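Local coordinates for exopolygalacturonase (Yersinia enterocolitica, PDB 2UVF), which hydrolyses pectin-derived polygalacturonate from its chain end as a family 28 glycoside hydrolase, and is bound here to digalacturonic acid, at residues I405-A409 and M421-L426. Sequence-based numbering, arbitrary orientation.
Sequences INFAA and MKGAWL. With ADA (alpha-D-galactopyranuronic acid), chain C.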
ATOM      1  N   ILE A 405       2.119  -0.599  -2.971  1.00 26.60           N
ATOM      2  CA  ILE A 405       1.280   0.524  -2.586  1.00 27.03           C
ATOM      3  C   ILE A 405       1.231   1.470  -3.781  1.00 28.00           C
ATOM      4  O   ILE A 405       2.268   1.902  -4.299  1.00 27.28           O
ATOM      5  CB  ILE A 405       1.759   1.254  -1.291  1.00 27.65           C
ATOM      6  CG1 ILE A 405       1.826   0.280  -0.112  1.00 27.01           C
ATOM      7  CG2 ILE A 405       0.848   2.465  -0.955  1.00 25.59           C
ATOM      8  CD1 ILE A 405       2.681   0.792   1.043  1.00 26.49           C
ATOM      9  N   ASN A 406       0.012   1.733  -4.246  1.00 28.05           N
ATOM     10  CA  ASN A 406      -0.184   2.606  -5.384  1.00 28.46           C
ATOM     11  C   ASN A 406      -0.970   3.842  -4.974  1.00 28.43           C
ATOM     12  O   ASN A 406      -1.897   3.750  -4.173  1.00 28.22           O
ATOM     13  CB  ASN A 406      -0.944   1.858  -6.482  1.00 28.59           C
ATOM     14  CG  ASN A 406      -1.130   2.698  -7.720  1.00 28.06           C
ATOM     15  OD1 ASN A 406      -2.141   3.377  -7.883  1.00 28.07           O
ATOM     16  ND2 ASN A 406      -0.146   2.677  -8.587  1.00 26.60           N
ATOM     17  N   PHE A 407      -0.598   4.993  -5.523  1.00 28.51           N
ATOM     18  CA  PHE A 407      -1.372   6.238  -5.309  1.00 28.54           C
ATOM     19  C   PHE A 407      -1.923   6.743  -6.614  1.00 28.43           C
ATOM     20  O   PHE A 407      -1.203   6.850  -7.590  1.00 28.54           O
ATOM     21  CB  PHE A 407      -0.531   7.319  -4.640  1.00 27.91           C
ATOM     22  CG  PHE A 407      -0.022   6.920  -3.297  1.00 28.53           C
ATOM     23  CD1 PHE A 407      -0.841   7.010  -2.181  1.00 25.83           C
ATOM     24  CD2 PHE A 407       1.285   6.439  -3.151  1.00 27.74           C
ATOM     25  CE1 PHE A 407      -0.364   6.632  -0.938  1.00 28.18           C
ATOM     26  CE2 PHE A 407       1.762   6.062  -1.911  1.00 28.65           C
ATOM     27  CZ  PHE A 407       0.933   6.145  -0.799  1.00 27.24           C
ATOM     28  N   ALA A 408      -3.214   7.024  -6.626  1.00 29.27           N
ATOM     29  CA  ALA A 408      -3.895   7.476  -7.835  1.00 30.24           C
ATOM     30  C   ALA A 408      -4.642   8.788  -7.551  1.00 30.95           C
ATOM     31  O   ALA A 408      -5.175   8.975  -6.459  1.00 29.86           O
ATOM     32  CB  ALA A 408      -4.869   6.421  -8.300  1.00 29.65           C
ATOM     33  N   ALA A 409      -4.705   9.668  -8.550  1.00 32.50           N
ATOM     34  CA  ALA A 409      -5.417  10.939  -8.387  1.00 34.35           C
ATOM     35  C   ALA A 409      -6.297  11.359  -9.587  1.00 35.35           C
ATOM     36  O   ALA A 409      -6.684  12.524  -9.711  1.00 36.03           O
ATOM     37  CB  ALA A 409      -4.454  12.025  -8.000  1.00 33.99           C
ATOM     38  N   MET A 421      -4.869  13.355  -4.080  1.00 36.68           N
ATOM     39  CA  MET A 421      -4.350  12.288  -3.219  1.00 34.88           C
ATOM     40  C   MET A 421      -3.285  12.934  -2.305  1.00 35.18           C
ATOM     41  O   MET A 421      -2.145  13.146  -2.730  1.00 34.48           O
ATOM     42  CB  MET A 421      -3.790  11.150  -4.097  1.00 34.20           C
ATOM     43  CG  MET A 421      -3.188   9.925  -3.389  1.00 30.19           C
ATOM     44  SD  MET A 421      -4.260   9.048  -2.247  1.00 29.99           S
ATOM     45  CE  MET A 421      -3.548   9.555  -0.668  1.00 23.87           C
ATOM     46  N   LYS A 422      -3.670  13.265  -1.066  1.00 35.25           N
ATOM     47  CA  LYS A 422      -2.841  14.113  -0.190  1.00 36.02           C
ATOM     48  C   LYS A 422      -2.619  13.534   1.213  1.00 35.39           C
ATOM     49  O   LYS A 422      -3.566  13.338   1.966  1.00 36.06           O
ATOM     50  CB  LYS A 422      -3.448  15.539  -0.103  1.00 36.53           C
ATOM     51  CG  LYS A 422      -2.761  16.488   0.882  1.00 37.62           C
ATOM     52  CD  LYS A 422      -3.365  17.910   0.912  1.00 37.06           C
ATOM     53  CE  LYS A 422      -2.744  18.685   2.101  1.00 40.29           C
ATOM     54  NZ  LYS A 422      -3.404  20.002   2.481  1.00 41.34           N
ATOM     55  N   GLY A 423      -1.367  13.267   1.568  1.00 34.61           N
ATOM     56  CA  GLY A 423      -1.038  12.782   2.921  1.00 33.71           C
ATOM     57  C   GLY A 423      -0.932  11.273   3.103  1.00 33.20           C
ATOM     58  O   GLY A 423      -1.907  10.605   3.477  1.00 33.06           O
ATOM     59  N   ALA A 424       0.261  10.727   2.861  1.00 31.95           N
ATOM     60  CA  ALA A 424       0.495   9.280   3.051  1.00 30.46           C
ATOM     61  C   ALA A 424       1.733   9.017   3.923  1.00 29.22           C
ATOM     62  O   ALA A 424       2.761   9.634   3.750  1.00 28.42           O
ATOM     63  CB  ALA A 424       0.648   8.605   1.720  1.00 29.79           C
ATOM     64  N   TRP A 425       1.641   8.089   4.852  1.00 28.72           N
ATOM     65  CA  TRP A 425       2.804   7.806   5.677  1.00 28.50           C
ATOM     66  C   TRP A 425       3.028   6.299   5.667  1.00 27.61           C
ATOM     67  O   TRP A 425       2.195   5.520   6.110  1.00 28.06           O
ATOM     68  CB  TRP A 425       2.627   8.454   7.053  1.00 29.12           C
ATOM     69  CG  TRP A 425       3.738   8.349   8.044  1.00 28.34           C
ATOM     70  CD1 TRP A 425       5.071   8.172   7.808  1.00 28.46           C
ATOM     71  CD2 TRP A 425       3.584   8.422   9.462  1.00 29.31           C
ATOM     72  NE1 TRP A 425       5.765   8.111   9.006  1.00 27.70           N
ATOM     73  CE2 TRP A 425       4.871   8.281  10.035  1.00 28.74           C
ATOM     74  CE3 TRP A 425       2.478   8.602  10.309  1.00 30.32           C
ATOM     75  CZ2 TRP A 425       5.079   8.317  11.415  1.00 29.58           C
ATOM     76  CZ3 TRP A 425       2.687   8.637  11.687  1.00 30.30           C
ATOM     77  CH2 TRP A 425       3.982   8.500  12.224  1.00 30.30           C
ATOM     78  N   LEU A 426       4.125   5.887   5.060  1.00 26.22           N
ATOM     79  CA  LEU A 426       4.332   4.445   4.830  1.00 25.92           C
ATOM     80  C   LEU A 426       5.586   4.008   5.567  1.00 24.98           C
ATOM     81  O   LEU A 426       6.677   4.322   5.139  1.00 24.66           O
ATOM     82  CB  LEU A 426       4.432   4.138   3.317  1.00 25.68           C
ATOM     83  CG  LEU A 426       3.352   4.616   2.309  1.00 24.53           C
ATOM     84  CD1 LEU A 426       1.920   4.373   2.813  1.00 25.15           C
ATOM     85  CD2 LEU A 426       3.539   6.071   1.922  1.00 24.64           C
TER
HETATM   86  C1  ADA C   2      -4.082   2.354 -12.579  1.00 48.63           C
HETATM   87  C2  ADA C   2      -3.984   3.042 -11.202  1.00 49.10           C
HETATM   88  C3  ADA C   2      -4.619   2.098 -10.163  1.00 48.76           C
HETATM   89  C4  ADA C   2      -6.106   1.808 -10.538  1.00 47.80           C
HETATM   90  C5  ADA C   2      -6.173   1.191 -11.952  1.00 46.90           C
HETATM   91  C6  ADA C   2      -7.568   0.850 -12.546  1.00 46.04           C
HETATM   92  O2  ADA C   2      -2.619   3.369 -10.874  1.00 46.13           O
HETATM   93  O3  ADA C   2      -4.496   2.633  -8.848  1.00 50.89           O
HETATM   94  O4  ADA C   2      -6.904   2.994 -10.472  1.00 46.13           O
HETATM   95  O5  ADA C   2      -5.468   2.026 -12.921  1.00 47.28           O
HETATM   96  O6B ADA C   2      -7.786   1.245 -13.712  1.00 45.16           O
HETATM   97  O6A ADA C   2      -8.384   0.196 -11.852  1.00 43.57           O
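Phe407 reaches across from strand 405-408 to meet Met421, Ala424 and Leu426 of strand 421-427. Its CG lies anti to the carbonyl carbon (chi1 -61°), which carries the ring inward. The far end of the ring meets the methyl of Ala424, 3.5 Å from Phe407 CE1 to Ala424 CB. Leu426 comes from the opposite direction. Its CD2 sits at the ring edge, near the ring plane, 3.8 Å from Phe407 CZ. Met421 bends at chi2 and chi3 and crosses the base of the same side chain, with Met421 CG 3.9 Å from Phe407 CB. Its sulfur also lies at the ring edge in a Met-aromatic contact, Met421 SD being 5.3 Å from the ring centroid.

The two strands belong to different faces of the right-handed parallel beta-helix of family 28. No hydrogen bond joins them. Their short axes run at 146° to each other, and the apolar side chains between them pack in the interior of the coil. Ile405 and Leu426 slide past one another in opposite directions, touching at Ile405 CD1 and Leu426 CD1. Where the intervening loop leaves and returns, Ala409 CB rests against Met421 CB. Val393 of strand 391-394 and Ile438 of strand 438-441 continue this packing around Ile405 and Leu426.

Asn406 faces the sugar-binding pocket instead. With chi1 at -178° its side chain extends to bring OD1 to the sugar. Asn406 OD1 accepts a hydrogen bond from O3 of the galacturonate at 2.7 Å. Asn406 ND2 makes a weak hydrogen bond to Asp403 OD2. Ala408 CB lies 3.8 Å from the same sugar O3, and His355 and Arg240 also hydrogen-bond this galacturonate.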